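Local coordinates for Nitrate/nitrite sensor protein NarX (PDB 3EZI) that senses nitrate and nitrite through this periplasmic sensor domain and signals, as a membrane histidine kinase, to the response regulators NarL and NarP, at residues 62-67 with 83-88. Residues are numbered along the deposited sequence; the frame is centred on the assembly and turned at random.
Sequences QDYWRN and SADVSQ. With IPA (isopropyl alcohol), chain E.
Y64 spans the gap between helices 55-75 and 82-99, bringing its hydroxyl to the backbone of D85. The backbones stay well apart, 9.7 Å between the CA atoms of Y64 and D85, and the phenol bridges the interval. With CG anti to the backbone N (chi1 180°), the Y64 ring reaches straight out from its helix. The packed part lies at the ring's far end: OH sits 3.1 Å from D85 O, which comes in at the rim of the ring, nearly level with it, in a probable hydrogen bond whose proton has a second acceptor within reach. CB of D85 touches the same hydroxyl at 3.6 Å. Q88, extended beyond CG, lays its amide obliquely against the phenol, the two planes 42° apart, with CD 3.9 Å from Y64 CE1. The looser side is wet. A water bonds Y64 OH at 3.0 Å, while an isopropanol, probably from the crystallisation liquor, rests by Y64 CD1 and donates from O2 to Q88 OE1 (2.9 Å). A phenylalanine here would probably leave D85 O without its phenol partner and remove the hydroxyl that holds the water. This is a surface contact in the helical bundle of the periplasmic sensor domain; deeper in, V86 packs on L69 of helix 55-75 and on Y17 and L20 of helix 3-22, while W65 turns to M36 of helix 30-40.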
ATOM      1  N   GLN A  62      -4.336   5.146   2.198  1.00 13.14           N
ATOM      2  CA  GLN A  62      -3.658   5.204   3.489  1.00 12.26           C
ATOM      3  C   GLN A  62      -4.630   4.823   4.591  1.00 11.03           C
ATOM      4  O   GLN A  62      -4.262   4.136   5.545  1.00 11.09           O
ATOM      5  CB  GLN A  62      -3.092   6.622   3.742  1.00 13.59           C
ATOM      6  CG  GLN A  62      -1.922   6.998   2.750  1.00 15.88           C
ATOM      7  CD  GLN A  62      -1.520   8.454   2.847  1.00 13.39           C
ATOM      8  OE1 GLN A  62      -2.349   9.286   3.237  1.00 14.27           O
ATOM      9  NE2 GLN A  62      -0.261   8.778   2.502  1.00 12.54           N
ATOM     10  N   ASP A  63      -5.845   5.340   4.494  1.00 10.35           N
ATOM     11  CA  ASP A  63      -6.909   5.024   5.462  1.00 12.29           C
ATOM     12  C   ASP A  63      -7.233   3.532   5.434  1.00 14.85           C
ATOM     13  O   ASP A  63      -7.417   2.927   6.495  1.00 12.41           O
ATOM     14  CB  ASP A  63      -8.219   5.798   5.156  1.00 12.92           C
ATOM     15  CG  ASP A  63      -8.112   7.280   5.423  1.00 20.85           C
ATOM     16  OD1 ASP A  63      -7.120   7.721   6.060  1.00 20.08           O
ATOM     17  OD2 ASP A  63      -9.061   7.995   4.970  1.00 19.66           O
ATOM     18  N   TYR A  64      -7.325   2.945   4.229  1.00 13.64           N
ATOM     19  CA  TYR A  64      -7.618   1.512   4.117  1.00 13.44           C
ATOM     20  C   TYR A  64      -6.462   0.705   4.737  1.00 12.29           C
ATOM     21  O   TYR A  64      -6.669  -0.259   5.491  1.00 11.48           O
ATOM     22  CB  TYR A  64      -7.814   1.147   2.635  1.00 15.66           C
ATOM     23  CG  TYR A  64      -8.116  -0.323   2.393  1.00 16.01           C
ATOM     24  CD1 TYR A  64      -9.418  -0.801   2.486  1.00 12.01           C
ATOM     25  CD2 TYR A  64      -7.106  -1.214   2.051  1.00 19.76           C
ATOM     26  CE1 TYR A  64      -9.714  -2.129   2.233  1.00 15.52           C
ATOM     27  CE2 TYR A  64      -7.387  -2.549   1.802  1.00 16.71           C
ATOM     28  CZ  TYR A  64      -8.699  -2.992   1.895  1.00 21.55           C
ATOM     29  OH  TYR A  64      -8.995  -4.315   1.621  1.00 22.94           O
ATOM     30  N   TRP A  65      -5.233   1.094   4.421  1.00 11.87           N
ATOM     31  CA  TRP A  65      -4.091   0.391   4.988  1.00 10.18           C
ATOM     32  C   TRP A  65      -4.169   0.352   6.535  1.00 10.76           C
ATOM     33  O   TRP A  65      -4.019  -0.698   7.170  1.00 12.59           O
ATOM     34  CB  TRP A  65      -2.812   1.127   4.552  1.00 12.29           C
ATOM     35  CG  TRP A  65      -1.534   0.442   4.974  1.00 12.95           C
ATOM     36  CD1 TRP A  65      -0.927  -0.641   4.368  1.00 14.78           C
ATOM     37  CD2 TRP A  65      -0.749   0.754   6.128  1.00 15.23           C
ATOM     38  NE1 TRP A  65       0.194  -1.019   5.098  1.00 17.45           N
ATOM     39  CE2 TRP A  65       0.317  -0.187   6.184  1.00 14.23           C
ATOM     40  CE3 TRP A  65      -0.843   1.738   7.128  1.00 15.26           C
ATOM     41  CZ2 TRP A  65       1.276  -0.169   7.207  1.00 15.09           C
ATOM     42  CZ3 TRP A  65       0.109   1.755   8.140  1.00 16.09           C
ATOM     43  CH2 TRP A  65       1.152   0.803   8.175  1.00 16.11           C
ATOM     44  N   ARG A  66      -4.338   1.516   7.149  1.00 12.38           N
ATOM     45  CA  ARG A  66      -4.378   1.585   8.614  1.00 12.05           C
ATOM     46  C   ARG A  66      -5.621   1.005   9.301  1.00 14.66           C
ATOM     47  O   ARG A  66      -5.526   0.366  10.356  1.00 13.66           O
ATOM     48  CB  ARG A  66      -4.248   3.053   9.076  1.00 15.78           C
ATOM     49  CG  ARG A  66      -2.957   3.343   9.833  1.00 25.77           C
ATOM     50  CD  ARG A  66      -2.954   4.723  10.449  1.00 26.74           C
ATOM     51  NE  ARG A  66      -1.710   5.467  10.212  1.00 24.70           N
ATOM     52  CZ  ARG A  66      -0.511   5.118  10.659  1.00 20.18           C
ATOM     53  NH1 ARG A  66      -0.347   4.026  11.379  1.00 22.43           N
ATOM     54  NH2 ARG A  66       0.525   5.892  10.377  1.00 19.15           N
ATOM     55  N   ASN A  67      -6.791   1.245   8.713  1.00 12.27           N
ATOM     56  CA  ASN A  67      -8.041   0.837   9.352  1.00 14.27           C
ATOM     57  C   ASN A  67      -8.627  -0.492   8.954  1.00 13.17           C
ATOM     58  O   ASN A  67      -9.515  -1.009   9.634  1.00 14.77           O
ATOM     59  CB  ASN A  67      -9.088   1.927   9.116  1.00 15.71           C
ATOM     60  CG  ASN A  67      -8.612   3.294   9.558  1.00 19.94           C
ATOM     61  OD1 ASN A  67      -7.737   3.404  10.409  1.00 24.46           O
ATOM     62  ND2 ASN A  67      -9.200   4.336   8.995  1.00 18.48           N
ATOM     63  N   SER A  83      -6.671 -12.706   1.957  0.50 19.23           N
ATOM     64  CA  SER A  83      -6.071 -12.663   0.615  0.50 20.22           C
ATOM     65  C   SER A  83      -6.840 -11.670  -0.250  0.50 20.12           C
ATOM     66  O   SER A  83      -6.250 -10.905  -1.021  0.50 20.62           O
ATOM     67  CB  SER A  83      -6.125 -14.040  -0.066  0.50 19.23           C
ATOM     68  OG  SER A  83      -5.325 -14.043  -1.248  0.50 19.42           O
ATOM     69  N   ALA A  84      -8.162 -11.688  -0.134  1.00 20.86           N
ATOM     70  CA  ALA A  84      -8.982 -10.773  -0.937  1.00 22.09           C
ATOM     71  C   ALA A  84      -8.759  -9.294  -0.519  1.00 19.00           C
ATOM     72  O   ALA A  84      -8.857  -8.374  -1.352  1.00 17.40           O
ATOM     73  CB  ALA A  84     -10.456 -11.153  -0.849  1.00 21.78           C
ATOM     74  N   ASP A  85      -8.449  -9.067   0.755  0.50 18.60           N
ATOM     75  CA  ASP A  85      -8.207  -7.706   1.220  0.50 17.12           C
ATOM     76  C   ASP A  85      -6.888  -7.173   0.624  0.50 16.89           C
ATOM     77  O   ASP A  85      -6.773  -5.990   0.326  0.50 15.67           O
ATOM     78  CB  ASP A  85      -8.158  -7.667   2.751  0.50 19.52           C
ATOM     79  CG  ASP A  85      -9.497  -8.050   3.390  0.50 22.10           C
ATOM     80  OD1 ASP A  85     -10.483  -7.307   3.204  0.50 21.33           O
ATOM     81  OD2 ASP A  85      -9.563  -9.095   4.065  0.50 23.32           O
ATOM     82  N   VAL A  86      -5.899  -8.050   0.482  1.00 17.49           N
ATOM     83  CA  VAL A  86      -4.612  -7.674  -0.100  1.00 14.73           C
ATOM     84  C   VAL A  86      -4.865  -7.367  -1.587  1.00 16.15           C
ATOM     85  O   VAL A  86      -4.373  -6.391  -2.122  1.00 14.76           O
ATOM     86  CB  VAL A  86      -3.577  -8.808   0.090  1.00 15.33           C
ATOM     87  CG1 VAL A  86      -2.306  -8.563  -0.775  1.00 17.00           C
ATOM     88  CG2 VAL A  86      -3.181  -8.873   1.561  1.00 13.09           C
ATOM     89  N   SER A  87      -5.677  -8.188  -2.238  1.00 15.56           N
ATOM     90  CA  SER A  87      -5.987  -7.968  -3.647  1.00 16.65           C
ATOM     91  C   SER A  87      -6.669  -6.606  -3.880  1.00 15.80           C
ATOM     92  O   SER A  87      -6.384  -5.940  -4.870  1.00 15.29           O
ATOM     93  CB  SER A  87      -6.903  -9.075  -4.164  1.00 14.49           C
ATOM     94  OG  SER A  87      -6.179 -10.279  -4.317  1.00 22.75           O
ATOM     95  N   GLN A  88      -7.558  -6.202  -2.976  1.00 15.60           N
ATOM     96  CA  GLN A  88      -8.250  -4.932  -3.109  1.00 18.10           C
ATOM     97  C   GLN A  88      -7.234  -3.781  -2.928  1.00 17.39           C
ATOM     98  O   GLN A  88      -7.282  -2.781  -3.660  1.00 14.55           O
ATOM     99  CB  GLN A  88      -9.371  -4.794  -2.074  1.00 20.12           C
ATOM    100  CG  GLN A  88     -10.130  -3.442  -2.214  1.00 23.60           C
ATOM    101  CD  GLN A  88     -11.287  -3.229  -1.215  1.00 30.60           C
ATOM    102  OE1 GLN A  88     -11.811  -2.114  -1.100  1.00 32.10           O
ATOM    103  NE2 GLN A  88     -11.707  -4.290  -0.522  1.00 28.63           N
TER
HETATM  104  C1  IPA E   1     -10.889   1.736  -0.402  1.00 37.79           C
HETATM  105  C2  IPA E   1      -9.850   0.855  -1.019  1.00 38.96           C
HETATM  106  C3  IPA E   1      -8.937   2.015  -1.309  1.00 38.72           C
HETATM  107  O2  IPA E   1     -10.311   0.125  -2.189  1.00 39.18           O
HETATM  108  O   HOH W   1     -11.733  -5.240   2.472  1.00 38.59           O